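Local coordinates for esterase TesA (Pseudomonas aeruginosa, PDB 4JGG), which hydrolyses carboxylic esters, favouring Tween detergents and short-chain p-nitrophenyl esters, and also has lysophospholipase and weak palmitoyl-coenzyme A thioesterase activity, at residues A[41-46]-A[184-189]; A[54-59]-A[196-201]; A[110-115]-A[153-158]; A[126-131]-A[158-163]. All coordinates share one frame; numbering follows the deposited sequence.

How the contacts relate
Contact 4 joins the edge strand 158-160 to strand 124-128 near the centre of the alpha/beta/alpha fold, mainly through backbone hydrogen bonds. Contact 3 bridges the helices leading into those strands and shares Ala158, but relies on van der Waals contact of alanines with Glu155, Gln154 and Thr157, without a hydrogen bond between its segments. Contacts 1 and 2 both use helix 186-197, one near its beginning and one at and just beyond its end. Contact 1, partly buried like contact 3, centres on a glutamine-to-backbone bond, whereas contact 2 lies at the surface, combining tyrosine rings, a leucine and a water. Contact 4 touches both: Trp43 NE1 lies 3.6 Å from Phe163 CZ, and Thr196 CG2 3.4 Å from Leu126 CD1.

Contact 1 of 4, residues A[41-46]-A[184-189]; sequences QGWVAL and AAQPRL
In this GDSL (SGNH) hydrolase fold, the beginnings of helices 43-53 and 186-197 meet where Gly42 occupies the N-cap position of the first. The polar part is a single hydrogen bond across the segments: Trp43 N donates to Gln186 OE1 at 3.0 Å. The nitrogen lies in the plane of the amide carbonyl, on a lone pair of OE1, but the bond is bent, with 138° at the hydrogen. A bend of the glutamine chain at chi2 (-56°) brings OE1 there, so the side chain supplies an acceptor to a first-turn NH. At the other end of the same amide, NE2 is bonded to Ala182 O, and the two bonds together fix its rotation. Gln186 thereby ties the helix start to the loop after His180, a predicted active-site residue whose side chain is about 8 Å away.

Apolar contacts add to it. Trp43 and Leu189 cross at about a right angle, CB to CB at 3.7 Å; CG and CD1 of the indole also meet Leu189, and NE1 bonds to Ser32 OG. Leu46 touches Pro187 with one branch, its methyl CD1 lying 4.1 Å from the ring carbon CD.

Contact 2 of 4, residues A[54-59]-A[196-201]; sequences EGYDYR and TLKPLL
Leu201, the last modelled residue, spreads its two methyls over two tyrosine rings. CD1 lies 3.9 Å from the centroid of the Tyr56 ring and only 8° off its normal, a CH-pi contact over the centre of one face. CD2 makes a second such contact with Tyr58, 4.0 Å from the centroid but displaced toward the rim. The CB of Leu201 also comes to 3.6 Å from Tyr56 CE2, so this ring meets both the root and a tip of the leucine.

The phenol oxygens reach polar partners. Tyr58 OH donates to Leu201 O at 3.2 Å, in the carbonyl plane and on a lone pair. Tyr56 OH lies 2.9 Å from a water that donates to Lys198 O, while the extended chain of Lys198 crosses near this hydroxyl.

Farther out, Gly55, with positive phi, is the C-prime residue of the Schellman motif ending helix 43-53 and turns the chain toward strand 59-62. Leu51 of that helix packs against Tyr56, Tyr58 and Leu201, and Gln48 NE2 bonds to Tyr58 O. Each ring therefore offers a face to a methyl and its hydroxyl to a polar link, so the end of the modelled chain is held by apolar and polar contacts together.

Contact 3 of 4, residues A[110-115]-A[153-158]; sequences NLASMA and AQEKTA
Ala158 O has two donors. Thr157 OG1 gives it a hydrogen bond of 2.7 Å from within the same segment, and Leu127 N of the neighbouring strand gives the other. The hydroxyl approaches from above the carbonyl plane, 41° out of it, rather than along a lone pair. Its position follows from chi1 of Thr157 (84°), which sets OG1 in the crowded place between the backbone N and the carbonyl carbon and puts CG2 anti to that carbon. This methyl then meets Ala115 CB of helix 104-121 at 3.7 Å, so one torsion serves both the bond and the packing.

Between the helices, the alanine methyls and Ala112 O meet the chain of Glu155 and the amide oxygen of Gln154, by contact rather than by hydrogen bonds. Ala115 CB also lies 3.9 Å from Glu155 CB. Chi1 of Glu155 (-62°) sets CG beside the backbone N and against Ala112 O, at 3.4 Å; the bend at chi2 then brings OE2 alongside Ala112 CB at 4.0 Å. The carboxylate has a long, weak ion pair with Arg119 through OE1. Gln154, extended beyond CG, brushes Ala112 CB with OE1, at 4.1 Å, but that oxygen's polar partner is Gln108 NE2 on the same helix as Ala112.

Helix 138-155 ends here in a Schellman motif, with Lys156 at positive phi. Ala112 and Ala115 of helix 104-121 receive that end and Thr157, which touches Val125 and Leu127 of strand 124-128, an arrangement belonging to the helix layer of an alpha/beta/alpha sandwich built from beta-alpha-beta units.

Contact 4 of 4, residues A[126-131]-A[158-163]; sequences LLLGIQ and ALVPFF
Phe163 has CG anti to its backbone N (chi1 173°), which swings the ring to the sheet face that carries Leu128 and Val160, while Leu128 keeps CG beside its own N (chi1 -58°) and sends CD1 to meet it. That methyl sits over the centre of one ring face, 3.8 Å from the centroid, in a CH-pi contact. The other methyl of Leu128, CD2, lies 3.8 Å from Val160 CB. Leu126 turns CD1 onto Ala158 CB at 3.6 Å, on the same sheet face. Leu159 is on the other face, its CD1 against Leu127 CB.

The backbones pair as parallel strands. The alternation starts at Leu127 N and Ala158 O; Val160 N donates to Leu127 O at 2.9 Å, nearly along the C=O axis, and Gly129 N to Val160 O. Beyond the strands, and one residue out of this alternation, Phe163 N donates to Gly129 O at 3.0 Å. Gln131, bent at chi2 (75°), reaches across with NE2 to Pro161 O at 2.8 Å, a nearly straight bond lying in its amide plane, and also bonds Ser145 OG. Its OE1 lies at the Phe162 ring edge, 3.4 Å from CD1.

The beta-alpha-beta unit is thus closed along its edge strand, with the Ile130 side chain about 8 Å from that of Ser30, the nucleophile by similarity. Phe163 is held by its NH, its ring face and, edge-to-face, Trp43.

Contact 1 of 4, residues A[41-46]-A[184-189]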
loop_
_atom_site.group_PDB
_atom_site.type_symbol
_atom_site.label_atom_id
_atom_site.label_comp_id
_atom_site.label_asym_id
_atom_site.label_seq_id
_atom_site.Cartn_x
_atom_site.Cartn_y
_atom_site.Cartn_z
ATOM N N GLN A 41 3.511 -0.729 16.556
ATOM C CA GLN A 41 4.828 -1.086 16.034
ATOM C C GLN A 41 4.771 -1.338 14.532
ATOM O O GLN A 41 5.781 -1.661 13.904
ATOM C CB GLN A 41 5.370 -2.332 16.741
ATOM C CG GLN A 41 5.695 -2.128 18.223
ATOM C CD GLN A 41 6.917 -1.240 18.453
ATOM O OE1 GLN A 41 7.829 -1.185 17.627
ATOM N NE2 GLN A 41 6.937 -0.541 19.587
ATOM N N GLY A 42 3.580 -1.186 13.964
ATOM C CA GLY A 42 3.394 -1.371 12.539
ATOM C C GLY A 42 4.009 -0.263 11.719
ATOM O O GLY A 42 4.262 0.846 12.211
ATOM N N TRP A 43 4.244 -0.555 10.446
ATOM C CA TRP A 43 4.971 0.368 9.591
ATOM C C TRP A 43 4.337 1.766 9.505
ATOM O O TRP A 43 5.044 2.772 9.485
ATOM C CB TRP A 43 5.239 -0.259 8.213
ATOM C CG TRP A 43 4.200 -0.021 7.159
ATOM C CD1 TRP A 43 3.217 -0.876 6.771
ATOM C CD2 TRP A 43 4.076 1.144 6.334
ATOM N NE1 TRP A 43 2.473 -0.314 5.752
ATOM C CE2 TRP A 43 2.978 0.928 5.472
ATOM C CE3 TRP A 43 4.784 2.343 6.237
ATOM C CZ2 TRP A 43 2.573 1.873 4.529
ATOM C CZ3 TRP A 43 4.379 3.281 5.307
ATOM C CH2 TRP A 43 3.280 3.046 4.470
ATOM N N VAL A 44 3.013 1.845 9.488
ATOM C CA VAL A 44 2.354 3.153 9.393
ATOM C C VAL A 44 2.589 3.976 10.659
ATOM O O VAL A 44 2.856 5.174 10.595
ATOM C CB VAL A 44 0.838 3.023 9.133
ATOM C CG1 VAL A 44 0.158 4.341 9.388
ATOM C CG2 VAL A 44 0.570 2.557 7.703
ATOM N N ALA A 45 2.502 3.309 11.803
ATOM C CA ALA A 45 2.850 3.891 13.092
ATOM C C ALA A 45 4.277 4.403 13.098
ATOM O O ALA A 45 4.571 5.445 13.682
ATOM C CB ALA A 45 2.669 2.860 14.192
ATOM N N LEU A 46 5.179 3.657 12.462
ATOM C CA LEU A 46 6.569 4.072 12.396
ATOM C C LEU A 46 6.723 5.258 11.448
ATOM O O LEU A 46 7.626 6.092 11.618
ATOM C CB LEU A 46 7.458 2.918 11.914
ATOM C CG LEU A 46 7.436 1.600 12.690
ATOM C CD1 LEU A 46 8.467 0.649 12.086
ATOM C CD2 LEU A 46 7.700 1.817 14.154
ATOM N N ALA A 184 9.427 -8.045 12.857
ATOM C CA ALA A 184 10.798 -7.706 12.479
ATOM C C ALA A 184 10.887 -7.001 11.126
ATOM O O ALA A 184 11.890 -6.351 10.818
ATOM C CB ALA A 184 11.663 -8.950 12.481
ATOM N N ALA A 185 9.830 -7.117 10.331
ATOM C CA ALA A 185 9.822 -6.568 8.979
ATOM C C ALA A 185 9.374 -5.113 8.924
ATOM O O ALA A 185 9.575 -4.435 7.913
ATOM C CB ALA A 185 8.928 -7.410 8.081
ATOM N N GLN A 186 8.753 -4.638 9.997
ATOM C CA GLN A 186 8.080 -3.331 9.956
ATOM C C GLN A 186 9.011 -2.162 9.620
ATOM O O GLN A 186 8.659 -1.298 8.803
ATOM C CB GLN A 186 7.273 -3.071 11.238
ATOM C CG GLN A 186 6.222 -4.140 11.567
ATOM C CD GLN A 186 5.235 -4.378 10.436
ATOM O OE1 GLN A 186 4.547 -3.464 9.991
ATOM N NE2 GLN A 186 5.166 -5.614 9.965
ATOM N N PRO A 187 10.207 -2.127 10.244
ATOM C CA PRO A 187 11.200 -1.131 9.836
ATOM C C PRO A 187 11.488 -1.171 8.344
ATOM O O PRO A 187 11.504 -0.116 7.714
ATOM C CB PRO A 187 12.435 -1.537 10.639
ATOM C CG PRO A 187 11.882 -2.074 11.891
ATOM C CD PRO A 187 10.614 -2.812 11.486
ATOM N N ARG A 188 11.685 -2.369 7.787
ATOM C CA ARG A 188 12.014 -2.508 6.372
ATOM C C ARG A 188 10.880 -2.039 5.465
ATOM O O ARG A 188 11.118 -1.353 4.476
ATOM C CB ARG A 188 12.385 -3.951 6.018
ATOM C CG ARG A 188 12.780 -4.108 4.554
ATOM C CD ARG A 188 14.118 -3.438 4.288
ATOM N NE ARG A 188 14.385 -3.190 2.873
ATOM C CZ ARG A 188 15.154 -3.961 2.110
ATOM N NH1 ARG A 188 15.717 -5.045 2.615
ATOM N NH2 ARG A 188 15.346 -3.653 0.838
ATOM N N LEU A 189 9.650 -2.433 5.783
ATOM C CA LEU A 189 8.486 -1.855 5.100
ATOM C C LEU A 189 8.593 -0.328 5.057
ATOM O O LEU A 189 8.445 0.272 3.996
ATOM C CB LEU A 189 7.173 -2.313 5.755
ATOM C CG LEU A 189 6.917 -3.820 5.620
ATOM C CD1 LEU A 189 5.605 -4.257 6.308
ATOM C CD2 LEU A 189 6.908 -4.217 4.142
#

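Contact 2 of 4, residues A[54-59]-A[196-201]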
loop_
_atom_site.group_PDB
_atom_site.type_symbol
_atom_site.label_atom_id
_atom_site.label_comp_id
_atom_site.label_asym_id
_atom_site.label_seq_id
_atom_site.Cartn_x
_atom_site.Cartn_y
_atom_site.Cartn_z
ATOM N N GLU A 54 11.519 13.953 12.119
ATOM C CA GLU A 54 12.257 14.738 11.139
ATOM C C GLU A 54 11.593 16.087 10.898
ATOM O O GLU A 54 11.899 16.787 9.934
ATOM C CB GLU A 54 12.433 13.943 9.850
ATOM C CG GLU A 54 13.034 12.578 10.101
ATOM C CD GLU A 54 13.633 11.966 8.862
ATOM O OE1 GLU A 54 13.591 12.629 7.806
ATOM O OE2 GLU A 54 14.133 10.823 8.945
ATOM N N GLY A 55 10.676 16.445 11.788
ATOM C CA GLY A 55 10.060 17.757 11.755
ATOM C C GLY A 55 9.142 17.985 10.576
ATOM O O GLY A 55 9.068 19.090 10.056
ATOM N N TYR A 56 8.447 16.935 10.146
ATOM C CA TYR A 56 7.396 17.081 9.149
ATOM C C TYR A 56 6.076 17.241 9.874
ATOM O O TYR A 56 5.911 16.734 10.981
ATOM C CB TYR A 56 7.339 15.868 8.226
ATOM C CG TYR A 56 8.364 15.885 7.127
ATOM C CD1 TYR A 56 9.518 15.128 7.221
ATOM C CD2 TYR A 56 8.170 16.646 5.982
ATOM C CE1 TYR A 56 10.451 15.122 6.209
ATOM C CE2 TYR A 56 9.107 16.654 4.962
ATOM C CZ TYR A 56 10.246 15.895 5.086
ATOM O OH TYR A 56 11.191 15.890 4.078
ATOM N N ASP A 57 5.147 17.969 9.269
ATOM C CA ASP A 57 3.875 18.241 9.924
ATOM C C ASP A 57 2.756 17.561 9.159
ATOM O O ASP A 57 2.088 18.183 8.331
ATOM C CB ASP A 57 3.618 19.744 10.021
ATOM C CG ASP A 57 2.978 20.137 11.330
ATOM O OD1 ASP A 57 1.794 19.795 11.533
ATOM O OD2 ASP A 57 3.653 20.798 12.155
ATOM N N TYR A 58 2.574 16.274 9.429
ATOM C CA TYR A 58 1.538 15.487 8.783
ATOM C C TYR A 58 0.723 14.714 9.804
ATOM O O TYR A 58 1.259 14.219 10.798
ATOM C CB TYR A 58 2.145 14.543 7.734
ATOM C CG TYR A 58 2.477 15.282 6.466
ATOM C CD1 TYR A 58 3.695 15.920 6.319
ATOM C CD2 TYR A 58 1.546 15.393 5.441
ATOM C CE1 TYR A 58 3.991 16.629 5.179
ATOM C CE2 TYR A 58 1.834 16.098 4.294
ATOM C CZ TYR A 58 3.062 16.714 4.170
ATOM O OH TYR A 58 3.360 17.425 3.032
ATOM N N ARG A 59 -0.584 14.655 9.571
ATOM C CA ARG A 59 -1.450 13.740 10.302
ATOM C C ARG A 59 -1.584 12.450 9.490
ATOM O O ARG A 59 -2.020 12.471 8.336
ATOM C CB ARG A 59 -2.825 14.365 10.557
ATOM C CG ARG A 59 -3.839 13.386 11.146
ATOM C CD ARG A 59 -5.211 14.021 11.272
ATOM N NE ARG A 59 -5.159 15.248 12.061
ATOM C CZ ARG A 59 -6.196 16.057 12.255
ATOM N NH1 ARG A 59 -7.377 15.769 11.718
ATOM N NH2 ARG A 59 -6.057 17.149 12.987
ATOM N N THR A 196 10.519 7.079 -1.592
ATOM C CA THR A 196 9.606 7.430 -2.670
ATOM C C THR A 196 8.562 8.418 -2.149
ATOM O O THR A 196 8.050 9.247 -2.901
ATOM C CB THR A 196 8.959 6.154 -3.298
ATOM O OG1 THR A 196 9.993 5.340 -3.872
ATOM C CG2 THR A 196 7.973 6.508 -4.387
ATOM N N LEU A 197 8.279 8.344 -0.852
ATOM C CA LEU A 197 7.329 9.265 -0.208
ATOM C C LEU A 197 7.923 10.645 0.052
ATOM O O LEU A 197 7.288 11.679 -0.199
ATOM C CB LEU A 197 6.859 8.680 1.127
ATOM C CG LEU A 197 6.082 9.626 2.047
ATOM C CD1 LEU A 197 4.795 10.081 1.376
ATOM C CD2 LEU A 197 5.804 8.974 3.400
ATOM N N LYS A 198 9.139 10.648 0.582
ATOM C CA LYS A 198 9.802 11.871 1.031
ATOM C C LYS A 198 9.643 13.063 0.082
ATOM O O LYS A 198 9.250 14.140 0.517
ATOM C CB LYS A 198 11.280 11.593 1.302
ATOM C CG LYS A 198 12.006 12.733 2.000
ATOM C CD LYS A 198 13.402 12.307 2.391
ATOM C CE LYS A 198 14.116 13.386 3.187
ATOM N NZ LYS A 198 15.560 13.032 3.345
ATOM N N PRO A 199 9.935 12.874 -1.219
ATOM C CA PRO A 199 9.870 13.993 -2.168
ATOM C C PRO A 199 8.459 14.552 -2.313
ATOM O O PRO A 199 8.292 15.689 -2.757
ATOM C CB PRO A 199 10.310 13.357 -3.493
ATOM C CG PRO A 199 11.044 12.117 -3.107
ATOM C CD PRO A 199 10.344 11.623 -1.884
ATOM N N LEU A 200 7.458 13.767 -1.938
ATOM C CA LEU A 200 6.068 14.207 -2.026
ATOM C C LEU A 200 5.692 15.126 -0.861
ATOM O O LEU A 200 4.685 15.838 -0.923
ATOM C CB LEU A 200 5.126 12.997 -2.074
ATOM C CG LEU A 200 5.312 11.960 -3.190
ATOM C CD1 LEU A 200 4.436 10.748 -2.949
ATOM C CD2 LEU A 200 5.025 12.542 -4.565
ATOM N N LEU A 201 6.504 15.118 0.193
ATOM C CA LEU A 201 6.219 15.892 1.398
ATOM C C LEU A 201 6.772 17.306 1.295
ATOM O O LEU A 201 6.236 18.245 1.907
ATOM C CB LEU A 201 6.822 15.217 2.625
ATOM C CG LEU A 201 6.482 13.747 2.875
ATOM C CD1 LEU A 201 7.255 13.241 4.078
ATOM C CD2 LEU A 201 4.997 13.568 3.087
HETATM O O HOH W 1 10.760 16.359 1.271
#

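Contact 3 of 4, residues A[110-115]-A[153-158]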
loop_
_atom_site.group_PDB
_atom_site.type_symbol
_atom_site.label_atom_id
_atom_site.label_comp_id
_atom_site.label_asym_id
_atom_site.label_seq_id
_atom_site.Cartn_x
_atom_site.Cartn_y
_atom_site.Cartn_z
ATOM N N ASN A 110 -9.811 -0.782 -11.105
ATOM C CA ASN A 110 -10.104 -0.293 -9.770
ATOM C C ASN A 110 -9.025 0.631 -9.196
ATOM O O ASN A 110 -9.334 1.697 -8.672
ATOM C CB ASN A 110 -10.348 -1.467 -8.826
ATOM C CG ASN A 110 -11.606 -2.232 -9.172
ATOM O OD1 ASN A 110 -12.536 -1.676 -9.765
ATOM N ND2 ASN A 110 -11.650 -3.512 -8.795
ATOM N N LEU A 111 -7.762 0.227 -9.300
ATOM C CA LEU A 111 -6.667 1.040 -8.770
ATOM C C LEU A 111 -6.546 2.354 -9.538
ATOM O O LEU A 111 -6.377 3.406 -8.948
ATOM C CB LEU A 111 -5.331 0.285 -8.831
ATOM C CG LEU A 111 -5.030 -0.872 -7.874
ATOM C CD1 LEU A 111 -3.671 -1.454 -8.241
ATOM C CD2 LEU A 111 -5.028 -0.426 -6.405
ATOM N N ALA A 112 -6.636 2.275 -10.861
ATOM C CA ALA A 112 -6.621 3.453 -11.713
ATOM C C ALA A 112 -7.688 4.457 -11.293
ATOM O O ALA A 112 -7.388 5.636 -11.121
ATOM C CB ALA A 112 -6.816 3.043 -13.176
ATOM N N SER A 113 -8.923 3.974 -11.132
ATOM C CA SER A 113 -10.056 4.789 -10.706
ATOM C C SER A 113 -9.851 5.385 -9.308
ATOM O O SER A 113 -10.188 6.547 -9.074
ATOM C CB SER A 113 -11.347 3.968 -10.752
ATOM O OG SER A 113 -12.457 4.755 -10.363
ATOM N N MET A 114 -9.287 4.603 -8.391
ATOM C CA MET A 114 -8.920 5.122 -7.066
ATOM C C MET A 114 -7.936 6.271 -7.186
ATOM O O MET A 114 -8.070 7.268 -6.494
ATOM C CB MET A 114 -8.284 4.040 -6.173
ATOM C CG MET A 114 -9.215 2.947 -5.642
ATOM S SD MET A 114 -8.375 1.880 -4.428
ATOM C CE MET A 114 -8.216 2.987 -3.026
ATOM N N ALA A 115 -6.919 6.106 -8.031
ATOM C CA ALA A 115 -5.873 7.115 -8.183
ATOM C C ALA A 115 -6.442 8.352 -8.849
ATOM O O ALA A 115 -6.065 9.476 -8.524
ATOM C CB ALA A 115 -4.693 6.571 -8.980
ATOM N N ALA A 153 1.634 4.584 -14.520
ATOM C CA ALA A 153 1.844 5.184 -15.830
ATOM C C ALA A 153 0.613 5.961 -16.257
ATOM O O ALA A 153 0.695 7.136 -16.621
ATOM C CB ALA A 153 2.157 4.103 -16.860
ATOM N N GLN A 154 -0.529 5.285 -16.207
ATOM C CA GLN A 154 -1.784 5.831 -16.697
ATOM C C GLN A 154 -2.258 7.046 -15.912
ATOM O O GLN A 154 -2.743 8.018 -16.499
ATOM C CB GLN A 154 -2.857 4.739 -16.668
ATOM C CG GLN A 154 -4.227 5.165 -17.151
ATOM C CD GLN A 154 -5.211 4.018 -17.067
ATOM O OE1 GLN A 154 -4.835 2.907 -16.706
ATOM N NE2 GLN A 154 -6.472 4.276 -17.400
ATOM N N GLU A 155 -2.136 6.986 -14.587
ATOM C CA GLU A 155 -2.680 8.038 -13.733
ATOM C C GLU A 155 -1.618 8.999 -13.198
ATOM O O GLU A 155 -1.918 9.861 -12.368
ATOM C CB GLU A 155 -3.490 7.447 -12.572
ATOM C CG GLU A 155 -4.718 6.620 -12.991
ATOM C CD GLU A 155 -5.711 7.414 -13.824
ATOM O OE1 GLU A 155 -5.676 8.667 -13.764
ATOM O OE2 GLU A 155 -6.533 6.787 -14.533
ATOM N N LYS A 156 -0.387 8.854 -13.677
ATOM C CA LYS A 156 0.736 9.686 -13.232
ATOM C C LYS A 156 0.917 9.672 -11.719
ATOM O O LYS A 156 1.011 10.728 -11.105
ATOM C CB LYS A 156 0.552 11.142 -13.660
ATOM C CG LYS A 156 -0.194 11.348 -14.951
ATOM N N THR A 157 0.961 8.494 -11.110
ATOM C CA THR A 157 1.147 8.424 -9.668
ATOM C C THR A 157 2.598 8.110 -9.343
ATOM O O THR A 157 3.381 7.738 -10.224
ATOM C CB THR A 157 0.263 7.338 -9.020
ATOM O OG1 THR A 157 0.916 6.067 -9.108
ATOM C CG2 THR A 157 -1.087 7.253 -9.706
ATOM N N ALA A 158 2.967 8.259 -8.076
ATOM C CA ALA A 158 4.244 7.728 -7.629
ATOM C C ALA A 158 4.047 6.246 -7.358
ATOM O O ALA A 158 2.906 5.765 -7.254
ATOM C CB ALA A 158 4.758 8.475 -6.376
#

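Contact 4 of 4, residues A[126-131]-A[158-163]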
loop_
_atom_site.group_PDB
_atom_site.type_symbol
_atom_site.label_atom_id
_atom_site.label_comp_id
_atom_site.label_asym_id
_atom_site.label_seq_id
_atom_site.Cartn_x
_atom_site.Cartn_y
_atom_site.Cartn_z
ATOM N N LEU A 126 0.490 7.741 -4.068
ATOM C CA LEU A 126 1.627 6.825 -4.073
ATOM C C LEU A 126 1.091 5.395 -4.030
ATOM O O LEU A 126 0.391 5.018 -3.083
ATOM C CB LEU A 126 2.542 7.084 -2.869
ATOM C CG LEU A 126 3.688 6.099 -2.590
ATOM C CD1 LEU A 126 4.671 6.041 -3.745
ATOM C CD2 LEU A 126 4.414 6.475 -1.300
ATOM N N LEU A 127 1.390 4.605 -5.065
ATOM C CA LEU A 127 0.962 3.208 -5.084
ATOM C C LEU A 127 2.034 2.310 -4.490
ATOM O O LEU A 127 3.213 2.436 -4.829
ATOM C CB LEU A 127 0.714 2.732 -6.513
ATOM C CG LEU A 127 -0.271 3.423 -7.435
ATOM C CD1 LEU A 127 -0.466 2.526 -8.659
ATOM C CD2 LEU A 127 -1.589 3.663 -6.701
ATOM N N LEU A 128 1.628 1.402 -3.612
ATOM C CA LEU A 128 2.530 0.369 -3.128
ATOM C C LEU A 128 2.221 -0.919 -3.884
ATOM O O LEU A 128 1.081 -1.425 -3.848
ATOM C CB LEU A 128 2.399 0.164 -1.614
ATOM C CG LEU A 128 2.664 1.417 -0.778
ATOM C CD1 LEU A 128 2.671 1.095 0.708
ATOM C CD2 LEU A 128 3.956 2.086 -1.197
ATOM N N GLY A 129 3.228 -1.427 -4.585
ATOM C CA GLY A 129 3.069 -2.632 -5.382
ATOM C C GLY A 129 3.558 -3.830 -4.604
ATOM O O GLY A 129 4.513 -3.728 -3.839
ATOM N N ILE A 130 2.915 -4.974 -4.801
ATOM C CA ILE A 130 3.281 -6.168 -4.057
ATOM C C ILE A 130 3.516 -7.358 -4.990
ATOM O O ILE A 130 2.824 -7.513 -5.989
ATOM C CB ILE A 130 2.206 -6.500 -3.000
ATOM C CG1 ILE A 130 2.182 -5.402 -1.924
ATOM C CG2 ILE A 130 2.449 -7.862 -2.383
ATOM C CD1 ILE A 130 1.399 -5.778 -0.693
ATOM N N GLN A 131 4.536 -8.158 -4.686
ATOM C CA GLN A 131 4.800 -9.377 -5.435
ATOM C C GLN A 131 4.446 -10.595 -4.597
ATOM O O GLN A 131 4.914 -10.755 -3.467
ATOM C CB GLN A 131 6.256 -9.453 -5.889
ATOM C CG GLN A 131 6.558 -8.527 -7.039
ATOM C CD GLN A 131 6.654 -7.088 -6.588
ATOM O OE1 GLN A 131 7.170 -6.811 -5.504
ATOM N NE2 GLN A 131 6.150 -6.163 -7.404
ATOM N N ALA A 158 2.967 8.259 -8.076
ATOM C CA ALA A 158 4.244 7.728 -7.629
ATOM C C ALA A 158 4.047 6.246 -7.358
ATOM O O ALA A 158 2.906 5.765 -7.254
ATOM C CB ALA A 158 4.758 8.475 -6.376
ATOM N N LEU A 159 5.151 5.513 -7.265
ATOM C CA LEU A 159 5.087 4.069 -7.161
ATOM C C LEU A 159 6.301 3.458 -6.471
ATOM O O LEU A 159 7.445 3.792 -6.787
ATOM C CB LEU A 159 4.929 3.461 -8.560
ATOM C CG LEU A 159 5.077 1.949 -8.731
ATOM C CD1 LEU A 159 3.951 1.190 -8.064
ATOM C CD2 LEU A 159 5.142 1.623 -10.210
ATOM N N VAL A 160 6.030 2.570 -5.519
ATOM C CA VAL A 160 7.041 1.682 -4.960
ATOM C C VAL A 160 6.766 0.285 -5.506
ATOM O O VAL A 160 5.957 -0.452 -4.950
ATOM C CB VAL A 160 6.965 1.631 -3.423
ATOM C CG1 VAL A 160 7.795 0.473 -2.887
ATOM C CG2 VAL A 160 7.403 2.960 -2.819
ATOM N N PRO A 161 7.428 -0.083 -6.613
ATOM C CA PRO A 161 7.065 -1.331 -7.297
ATOM C C PRO A 161 7.218 -2.566 -6.424
ATOM O O PRO A 161 6.447 -3.513 -6.595
ATOM C CB PRO A 161 8.042 -1.389 -8.481
ATOM C CG PRO A 161 9.148 -0.445 -8.140
ATOM C CD PRO A 161 8.508 0.637 -7.305
ATOM N N PHE A 162 8.193 -2.551 -5.517
ATOM C CA PHE A 162 8.518 -3.711 -4.695
ATOM C C PHE A 162 8.440 -3.391 -3.206
ATOM O O PHE A 162 9.455 -3.395 -2.505
ATOM C CB PHE A 162 9.917 -4.226 -5.054
ATOM C CG PHE A 162 10.168 -4.279 -6.534
ATOM C CD1 PHE A 162 9.607 -5.281 -7.307
ATOM C CD2 PHE A 162 10.940 -3.312 -7.157
ATOM C CE1 PHE A 162 9.821 -5.326 -8.667
ATOM C CE2 PHE A 162 11.161 -3.357 -8.525
ATOM C CZ PHE A 162 10.600 -4.361 -9.278
ATOM N N PHE A 163 7.225 -3.114 -2.734
ATOM C CA PHE A 163 6.988 -2.722 -1.348
ATOM C C PHE A 163 7.543 -3.766 -0.389
ATOM O O PHE A 163 8.028 -3.436 0.680
ATOM C CB PHE A 163 5.480 -2.513 -1.130
ATOM C CG PHE A 163 5.075 -2.255 0.300
ATOM C CD1 PHE A 163 5.798 -1.385 1.103
ATOM C CD2 PHE A 163 3.918 -2.839 0.822
ATOM C CE1 PHE A 163 5.409 -1.129 2.410
ATOM C CE2 PHE A 163 3.516 -2.582 2.129
ATOM C CZ PHE A 163 4.257 -1.725 2.922
#